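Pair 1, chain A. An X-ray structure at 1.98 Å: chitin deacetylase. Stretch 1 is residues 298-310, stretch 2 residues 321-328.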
# COMPACT_ATOMS: atom_id res chain seq x y z
N VAL A 298 17.98 -5.39 5.40
CA VAL A 298 16.69 -5.47 4.72
C VAL A 298 15.59 -5.27 5.78
O VAL A 298 15.59 -5.95 6.80
CB VAL A 298 16.51 -6.81 3.99
CG1 VAL A 298 15.05 -7.00 3.50
CG2 VAL A 298 17.47 -6.92 2.80
N TYR A 299 14.68 -4.34 5.52
CA TYR A 299 13.57 -4.03 6.43
C TYR A 299 12.23 -4.16 5.70
O TYR A 299 12.03 -3.54 4.65
CB TYR A 299 13.67 -2.60 6.98
CG TYR A 299 14.68 -2.42 8.08
CD1 TYR A 299 16.05 -2.39 7.79
CD2 TYR A 299 14.28 -2.26 9.40
CE1 TYR A 299 17.00 -2.21 8.81
CE2 TYR A 299 15.21 -2.07 10.42
CZ TYR A 299 16.56 -2.05 10.11
OH TYR A 299 17.47 -1.85 11.13
N PHE A 300 11.31 -4.94 6.28
CA PHE A 300 9.92 -4.99 5.83
C PHE A 300 9.15 -3.94 6.61
O PHE A 300 8.95 -4.09 7.82
CB PHE A 300 9.33 -6.38 6.05
CG PHE A 300 9.99 -7.45 5.23
CD1 PHE A 300 11.19 -8.01 5.63
CD2 PHE A 300 9.40 -7.90 4.05
CE1 PHE A 300 11.81 -8.99 4.87
CE2 PHE A 300 10.00 -8.91 3.30
CZ PHE A 300 11.21 -9.44 3.70
N VAL A 301 8.74 -2.87 5.92
CA VAL A 301 8.16 -1.70 6.55
C VAL A 301 6.84 -1.32 5.86
O VAL A 301 6.54 -1.76 4.75
CB VAL A 301 9.14 -0.50 6.51
CG1 VAL A 301 10.41 -0.81 7.35
CG2 VAL A 301 9.52 -0.21 5.07
N THR A 302 6.07 -0.48 6.54
CA THR A 302 4.85 0.07 5.94
C THR A 302 5.20 1.14 4.91
O THR A 302 6.32 1.64 4.84
CB THR A 302 3.95 0.68 7.01
OG1 THR A 302 4.54 1.89 7.50
CG2 THR A 302 3.73 -0.28 8.18
N MET A 303 4.18 1.53 4.14
CA MET A 303 4.38 2.60 3.16
C MET A 303 4.70 3.92 3.85
O MET A 303 5.58 4.67 3.41
CB MET A 303 3.13 2.77 2.31
CG MET A 303 2.66 1.50 1.69
SD MET A 303 3.62 1.21 0.21
CE MET A 303 2.39 1.50 -0.97
N THR A 304 3.94 4.26 4.90
CA THR A 304 4.24 5.46 5.66
C THR A 304 5.68 5.44 6.17
O THR A 304 6.37 6.47 6.16
CB THR A 304 3.26 5.62 6.82
OG1 THR A 304 1.97 5.96 6.30
CG2 THR A 304 3.70 6.73 7.81
N GLN A 305 6.16 4.26 6.58
CA GLN A 305 7.53 4.17 7.08
C GLN A 305 8.56 4.41 5.98
O GLN A 305 9.65 4.92 6.26
CB GLN A 305 7.75 2.81 7.75
CG GLN A 305 7.16 2.79 9.15
CD GLN A 305 7.11 1.43 9.78
OE1 GLN A 305 7.32 0.40 9.12
NE2 GLN A 305 6.84 1.40 11.08
N VAL A 306 8.25 4.05 4.73
CA VAL A 306 9.14 4.41 3.63
C VAL A 306 9.25 5.93 3.53
O VAL A 306 10.35 6.49 3.47
CB VAL A 306 8.67 3.80 2.30
CG1 VAL A 306 9.56 4.30 1.15
CG2 VAL A 306 8.74 2.29 2.35
N ILE A 307 8.11 6.61 3.52
CA ILE A 307 8.11 8.07 3.42
C ILE A 307 8.87 8.70 4.58
O ILE A 307 9.58 9.69 4.41
CB ILE A 307 6.66 8.60 3.33
CG1 ILE A 307 6.00 8.11 2.03
CG2 ILE A 307 6.62 10.14 3.42
CD1 ILE A 307 4.47 8.43 1.94
N GLN A 308 8.74 8.12 5.78
CA GLN A 308 9.45 8.68 6.93
C GLN A 308 10.96 8.55 6.75
O GLN A 308 11.71 9.47 7.10
CB GLN A 308 8.98 8.00 8.22
CG GLN A 308 7.60 8.47 8.65
CD GLN A 308 7.02 7.61 9.74
OE1 GLN A 308 7.17 6.39 9.73
NE2 GLN A 308 6.36 8.25 10.70
N TRP A 309 11.42 7.44 6.16
CA TRP A 309 12.84 7.30 5.84
C TRP A 309 13.27 8.29 4.77
O TRP A 309 14.33 8.92 4.88
CB TRP A 309 13.15 5.88 5.40
CG TRP A 309 14.62 5.62 5.18
CD1 TRP A 309 15.49 5.04 6.07
CD2 TRP A 309 15.39 5.92 4.01
NE1 TRP A 309 16.75 4.97 5.53
CE2 TRP A 309 16.72 5.51 4.27
CE3 TRP A 309 15.10 6.51 2.78
CZ2 TRP A 309 17.75 5.67 3.34
CZ3 TRP A 309 16.12 6.67 1.85
CH2 TRP A 309 17.43 6.24 2.13
N VAL A 310 12.47 8.44 3.70
CA VAL A 310 12.80 9.40 2.65
C VAL A 310 12.96 10.80 3.23
O VAL A 310 13.80 11.59 2.78
CB VAL A 310 11.73 9.38 1.54
CG1 VAL A 310 11.93 10.54 0.56
CG2 VAL A 310 11.78 8.06 0.79
N ASN A 321 18.10 2.21 15.17
CA ASN A 321 17.50 3.02 16.23
C ASN A 321 16.61 4.13 15.67
O ASN A 321 16.27 5.06 16.40
CB ASN A 321 18.58 3.59 17.15
CG ASN A 321 19.71 4.25 16.39
OD1 ASN A 321 19.52 5.27 15.72
ND2 ASN A 321 20.89 3.65 16.45
N PHE A 322 16.24 4.04 14.39
CA PHE A 322 15.32 4.99 13.78
C PHE A 322 13.94 4.85 14.41
O PHE A 322 13.29 3.81 14.28
CB PHE A 322 15.28 4.74 12.27
CG PHE A 322 14.60 5.81 11.49
CD1 PHE A 322 14.81 7.15 11.77
CD2 PHE A 322 13.74 5.47 10.44
CE1 PHE A 322 14.18 8.15 11.03
CE2 PHE A 322 13.11 6.46 9.68
CZ PHE A 322 13.33 7.80 9.97
N GLU A 323 13.50 5.89 15.12
CA GLU A 323 12.28 5.77 15.93
C GLU A 323 11.02 5.50 15.12
O GLU A 323 10.21 4.67 15.58
CB GLU A 323 12.10 7.03 16.79
CG GLU A 323 13.01 7.08 18.01
CD GLU A 323 13.00 5.78 18.82
OE1 GLU A 323 11.90 5.25 19.12
OE2 GLU A 323 14.10 5.27 19.15
N PRO A 324 10.76 6.12 13.96
CA PRO A 324 9.52 5.80 13.24
C PRO A 324 9.41 4.33 12.89
O PRO A 324 8.30 3.77 12.93
CB PRO A 324 9.60 6.69 11.99
CG PRO A 324 10.43 7.88 12.45
CD PRO A 324 11.46 7.27 13.35
N TRP A 325 10.53 3.66 12.59
CA TRP A 325 10.48 2.24 12.29
C TRP A 325 10.31 1.37 13.53
O TRP A 325 10.14 0.14 13.40
CB TRP A 325 11.74 1.83 11.53
CG TRP A 325 11.79 2.35 10.11
CD1 TRP A 325 10.94 3.24 9.53
CD2 TRP A 325 12.74 1.98 9.11
NE1 TRP A 325 11.30 3.46 8.22
CE2 TRP A 325 12.39 2.69 7.93
CE3 TRP A 325 13.84 1.13 9.08
CZ2 TRP A 325 13.11 2.57 6.75
CZ3 TRP A 325 14.55 1.02 7.91
CH2 TRP A 325 14.20 1.74 6.76
N ARG A 326 10.35 1.95 14.73
CA ARG A 326 10.17 1.20 15.97
C ARG A 326 8.81 1.44 16.60
O ARG A 326 8.54 0.89 17.67
CB ARG A 326 11.28 1.55 16.97
CG ARG A 326 12.70 1.47 16.42
CD ARG A 326 13.75 1.63 17.52
NE ARG A 326 13.47 0.66 18.57
CZ ARG A 326 14.03 -0.54 18.65
NH1 ARG A 326 14.95 -0.91 17.76
NH2 ARG A 326 13.67 -1.36 19.63
N GLU A 327 7.95 2.27 16.00
CA GLU A 327 6.60 2.44 16.53
C GLU A 327 5.88 1.09 16.52
O GLU A 327 5.98 0.32 15.55
CB GLU A 327 5.80 3.46 15.71
CG GLU A 327 6.41 4.87 15.64
CD GLU A 327 5.75 5.75 14.57
OE1 GLU A 327 4.66 5.37 14.08
OE2 GLU A 327 6.32 6.81 14.21
N LYS A 328 5.21 0.78 17.63
CA LYS A 328 4.54 -0.50 17.80
C LYS A 328 5.49 -1.63 17.42
O LYS A 328 5.20 -2.48 16.57
CB LYS A 328 3.23 -0.55 17.02
CG LYS A 328 2.21 0.46 17.52
CD LYS A 328 0.89 0.34 16.81
CE LYS A 328 0.52 1.63 16.11
NZ LYS A 328 -0.91 1.61 15.68
O HOH W 1 8.68 -1.37 10.85
O HOH W 2 5.61 4.78 11.44

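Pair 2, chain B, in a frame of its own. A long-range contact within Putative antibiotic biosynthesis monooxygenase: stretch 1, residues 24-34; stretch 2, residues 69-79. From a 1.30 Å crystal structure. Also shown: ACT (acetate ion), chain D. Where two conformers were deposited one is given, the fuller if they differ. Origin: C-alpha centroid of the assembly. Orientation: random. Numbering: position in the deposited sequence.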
# COMPACT_ATOMS: atom_id res chain seq x y z
N ALA B 24 -16.48 -5.49 -8.96
CA ALA B 24 -16.56 -6.78 -9.62
C ALA B 24 -15.48 -6.91 -10.71
O ALA B 24 -14.78 -7.94 -10.78
CB ALA B 24 -17.97 -7.02 -10.21
N TYR B 25 -15.35 -5.89 -11.55
CA TYR B 25 -14.33 -5.91 -12.58
C TYR B 25 -12.92 -5.95 -11.96
O TYR B 25 -12.06 -6.70 -12.42
CB TYR B 25 -14.42 -4.69 -13.50
CG TYR B 25 -15.42 -4.74 -14.65
CD1 TYR B 25 -15.14 -5.42 -15.81
CD2 TYR B 25 -16.60 -4.04 -14.59
CE1 TYR B 25 -16.02 -5.42 -16.88
CE2 TYR B 25 -17.50 -4.02 -15.65
CZ TYR B 25 -17.20 -4.72 -16.79
OH TYR B 25 -18.07 -4.71 -17.86
N LEU B 26 -12.68 -5.10 -10.97
CA LEU B 26 -11.35 -5.00 -10.37
C LEU B 26 -10.92 -6.28 -9.67
O LEU B 26 -9.79 -6.76 -9.86
CB LEU B 26 -11.29 -3.83 -9.39
CG LEU B 26 -9.93 -3.64 -8.70
CD1 LEU B 26 -8.80 -3.38 -9.68
CD2 LEU B 26 -9.98 -2.51 -7.67
N LYS B 27 -11.80 -6.86 -8.85
CA LYS B 27 -11.45 -8.07 -8.12
C LYS B 27 -11.13 -9.21 -9.06
O LYS B 27 -10.15 -9.92 -8.88
CB LYS B 27 -12.57 -8.48 -7.14
CG LYS B 27 -12.17 -9.64 -6.22
CD LYS B 27 -13.32 -10.09 -5.27
CE LYS B 27 -12.87 -11.22 -4.39
N GLU B 28 -11.93 -9.37 -10.09
CA GLU B 28 -11.67 -10.40 -11.08
C GLU B 28 -10.32 -10.19 -11.76
O GLU B 28 -9.53 -11.13 -11.91
CB GLU B 28 -12.79 -10.43 -12.15
CG GLU B 28 -12.53 -11.39 -13.32
CD GLU B 28 -13.68 -11.39 -14.30
OE1 GLU B 28 -13.95 -10.35 -14.91
OE2 GLU B 28 -14.34 -12.45 -14.42
N GLU B 29 -10.04 -8.96 -12.16
CA GLU B 29 -8.81 -8.71 -12.88
C GLU B 29 -7.57 -8.93 -11.99
O GLU B 29 -6.56 -9.48 -12.44
CB GLU B 29 -8.83 -7.32 -13.54
CG GLU B 29 -7.75 -7.11 -14.61
CD GLU B 29 -6.44 -6.62 -14.09
OE1 GLU B 29 -6.38 -6.01 -12.97
OE2 GLU B 29 -5.46 -6.79 -14.83
N ILE B 30 -7.65 -8.57 -10.72
CA ILE B 30 -6.55 -8.83 -9.77
C ILE B 30 -6.37 -10.33 -9.57
O ILE B 30 -5.24 -10.83 -9.60
CB ILE B 30 -6.76 -8.09 -8.45
CG1 ILE B 30 -6.60 -6.58 -8.68
CG2 ILE B 30 -5.80 -8.62 -7.36
CD1 ILE B 30 -6.81 -5.75 -7.42
N GLU B 31 -7.47 -11.05 -9.38
CA GLU B 31 -7.38 -12.51 -9.19
C GLU B 31 -6.74 -13.19 -10.38
O GLU B 31 -5.86 -14.05 -10.22
CB GLU B 31 -8.77 -13.11 -8.96
CG GLU B 31 -9.39 -12.81 -7.60
CD GLU B 31 -10.89 -13.18 -7.52
OE1 GLU B 31 -11.54 -13.33 -8.60
OE2 GLU B 31 -11.42 -13.27 -6.39
N VAL B 32 -7.16 -12.81 -11.60
CA VAL B 32 -6.58 -13.42 -12.81
C VAL B 32 -5.09 -13.06 -12.93
O VAL B 32 -4.26 -13.91 -13.25
CB VAL B 32 -7.38 -13.00 -14.10
CG1 VAL B 32 -6.68 -13.52 -15.36
CG2 VAL B 32 -8.86 -13.51 -14.03
N SER B 33 -4.75 -11.79 -12.66
CA SER B 33 -3.34 -11.35 -12.77
C SER B 33 -2.45 -12.11 -11.80
O SER B 33 -1.37 -12.61 -12.18
CB SER B 33 -3.21 -9.85 -12.50
OG SER B 33 -3.97 -9.07 -13.40
N MSE B 34 -2.90 -12.25 -10.55
CA MSE B 34 -2.12 -12.96 -9.56
C MSE B 34 -1.94 -14.43 -9.97
O MSE B 34 -0.85 -15.00 -9.82
CB MSE B 34 -2.76 -12.86 -8.17
CG MSE B 34 -2.76 -11.46 -7.58
SE MSE B 34 -1.02 -10.77 -7.21
CE MSE B 34 -0.52 -11.85 -5.68
N SER B 69 3.83 -6.07 -20.13
CA SER B 69 3.11 -7.28 -20.51
C SER B 69 1.69 -7.32 -19.86
O SER B 69 0.69 -7.66 -20.52
CB SER B 69 3.90 -8.53 -20.11
OG SER B 69 3.25 -9.72 -20.52
N HIS B 70 1.63 -6.96 -18.58
CA HIS B 70 0.37 -6.93 -17.84
C HIS B 70 -0.70 -6.06 -18.52
O HIS B 70 -1.86 -6.49 -18.66
CB HIS B 70 0.64 -6.42 -16.41
CG HIS B 70 -0.60 -6.18 -15.61
ND1 HIS B 70 -1.44 -7.20 -15.20
CD2 HIS B 70 -1.13 -5.03 -15.11
CE1 HIS B 70 -2.43 -6.68 -14.51
NE2 HIS B 70 -2.26 -5.37 -14.43
N ILE B 71 -0.33 -4.85 -18.96
CA ILE B 71 -1.32 -3.96 -19.54
C ILE B 71 -1.72 -4.34 -20.98
O ILE B 71 -2.64 -3.74 -21.54
CB ILE B 71 -0.94 -2.47 -19.40
CG1 ILE B 71 0.29 -2.12 -20.28
CG2 ILE B 71 -0.75 -2.12 -17.94
CD1 ILE B 71 0.66 -0.60 -20.25
N ALA B 72 -1.04 -5.33 -21.57
CA ALA B 72 -1.43 -5.89 -22.86
C ALA B 72 -2.32 -7.15 -22.73
O ALA B 72 -2.83 -7.67 -23.75
CB ALA B 72 -0.19 -6.24 -23.67
N THR B 73 -2.54 -7.63 -21.51
CA THR B 73 -3.31 -8.87 -21.34
C THR B 73 -4.83 -8.68 -21.59
O THR B 73 -5.38 -7.57 -21.37
CB THR B 73 -3.16 -9.47 -19.93
OG1 THR B 73 -3.74 -8.59 -18.97
CG2 THR B 73 -1.73 -9.80 -19.60
N PRO B 74 -5.52 -9.75 -22.04
CA PRO B 74 -6.95 -9.62 -22.21
C PRO B 74 -7.69 -9.30 -20.91
O PRO B 74 -8.69 -8.57 -20.93
CB PRO B 74 -7.36 -10.98 -22.76
CG PRO B 74 -6.17 -11.47 -23.46
CD PRO B 74 -5.02 -11.01 -22.64
N HIS B 75 -7.22 -9.82 -19.78
CA HIS B 75 -7.90 -9.55 -18.52
C HIS B 75 -7.74 -8.07 -18.10
O HIS B 75 -8.69 -7.46 -17.64
CB HIS B 75 -7.51 -10.53 -17.40
CG HIS B 75 -6.05 -10.65 -17.14
ND1 HIS B 75 -5.22 -11.50 -17.86
CD2 HIS B 75 -5.27 -10.05 -16.21
CE1 HIS B 75 -4.00 -11.43 -17.37
NE2 HIS B 75 -4.00 -10.56 -16.37
N PHE B 76 -6.55 -7.49 -18.27
CA PHE B 76 -6.40 -6.07 -17.99
C PHE B 76 -7.30 -5.25 -18.93
O PHE B 76 -7.95 -4.30 -18.50
CB PHE B 76 -4.95 -5.60 -18.13
CG PHE B 76 -4.78 -4.16 -17.80
CD1 PHE B 76 -4.78 -3.74 -16.49
CD2 PHE B 76 -4.72 -3.20 -18.81
CE1 PHE B 76 -4.67 -2.40 -16.18
CE2 PHE B 76 -4.61 -1.85 -18.49
CZ PHE B 76 -4.58 -1.47 -17.17
N LYS B 77 -7.35 -5.63 -20.21
CA LYS B 77 -8.20 -4.95 -21.24
C LYS B 77 -9.68 -4.93 -20.82
O LYS B 77 -10.37 -3.92 -20.95
CB LYS B 77 -8.07 -5.69 -22.60
CG LYS B 77 -8.91 -5.08 -23.81
CD LYS B 77 -8.84 -6.01 -25.08
CE LYS B 77 -9.31 -5.32 -26.36
NZ LYS B 77 -8.28 -4.36 -26.88
N LYS B 78 -10.15 -6.08 -20.36
CA LYS B 78 -11.56 -6.20 -19.94
C LYS B 78 -11.84 -5.18 -18.82
O LYS B 78 -12.84 -4.48 -18.85
CB LYS B 78 -11.88 -7.61 -19.43
CG LYS B 78 -13.31 -7.74 -18.87
CD LYS B 78 -13.64 -9.09 -18.40
CE LYS B 78 -15.05 -9.12 -17.82
NZ LYS B 78 -15.43 -10.43 -17.25
N TYR B 79 -10.96 -5.14 -17.82
CA TYR B 79 -11.08 -4.19 -16.72
C TYR B 79 -11.00 -2.74 -17.18
O TYR B 79 -11.84 -1.91 -16.81
CB TYR B 79 -9.98 -4.48 -15.68
CG TYR B 79 -9.71 -3.37 -14.71
CD1 TYR B 79 -10.62 -3.03 -13.73
CD2 TYR B 79 -8.50 -2.70 -14.73
CE1 TYR B 79 -10.36 -1.98 -12.84
CE2 TYR B 79 -8.24 -1.68 -13.83
CZ TYR B 79 -9.17 -1.32 -12.90
OH TYR B 79 -8.91 -0.30 -12.00
C ACT D . -4.50 -3.21 -12.24
O ACT D . -3.90 -2.20 -12.60
OXT ACT D . -4.25 -4.26 -12.83
CH3 ACT D . -5.46 -3.17 -11.12

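Pair 1 and pair 2 superpose with an RMSD of 0.8 Å over the N, CA and C atoms of 14 central residues. In both, a helix lies against a second segment with helical backbone: 303-310 against 323-325 in pair 1, where the regular bonds are missing, and 24-34 against the helix 74-79 in pair 2, whose axes run nearly antiparallel at 169° and approach to 9.2 Å. Thr302(A), which caps its helix, falls on Leu26(B), which lies within one.

The central match is Gln305(A) with Glu29(B), both pointing toward the partner segment. The amide of Gln305(A) makes a weak hydrogen bond from NE2 to Pro324(A) O (3.3 Å), while its OE1 turns back to accept from Thr302(A) N at 3.0 Å. Glu29(B) instead inserts as a knob among His70(B), His75(B), Phe76(B) and Tyr79(B), its CG 3.2 Å from His75(B) O. Its OE1 lies 2.8 Å from OXT of an acetate, probably from the crystallisation liquor, and the same OXT accepts a hydrogen bond from His70(B) NE2 at 2.8 Å.

Across from this position, Trp325(A) matches Phe76(B), and here the solutions diverge most. Trp325(A) is covered over 153 Å². Its CB points sideways, but the indole reaches the first stretch, where NE1 donates to Gln305(A) O (2.9 Å, 167°), a carbonyl that also accepts the helical bond from Trp309(A) N. Val301(A) CG1 sits over one indole face, 4.1 Å from the centroid of the six-membered ring of Trp325(A). Phe76(B) loses only 6 Å² to the other stretch and meets Glu29(B) OE2 at its ring edge, with CD1 3.5 Å from that oxygen.

One turn along the first helix, Gln308(A) matches Val32(B), and their partners Pro324(A) and His75(B) also coincide. In pair 1 the contact is between Gln308(A) OE1 and Pro324(A) CB, at 3.3 Å, and a water donates to Gln308(A) OE1 (2.8 Å) and can also reach Pro324(A) O (3.2 Å). In pair 2 a methyl takes over: Val32(B) CG1 lies over the imidazole face, 3.6 Å from the centroid of the His75(B) ring.

At the next position, Trp309(A) and Ser33(B) both point sideways but differ greatly in bulk. Trp309(A) packs its CD1 3.5 Å from Trp325(A) CZ2, the rings nearly parallel yet slid apart. Ser33(B) OG donates to Glu29(B) O in its own helix (2.8 Å) and lies 3.1 Å from His70(B) CE1. Thus a large indole fills pair 1, whereas an inserted carboxylate and imidazoles shape pair 2.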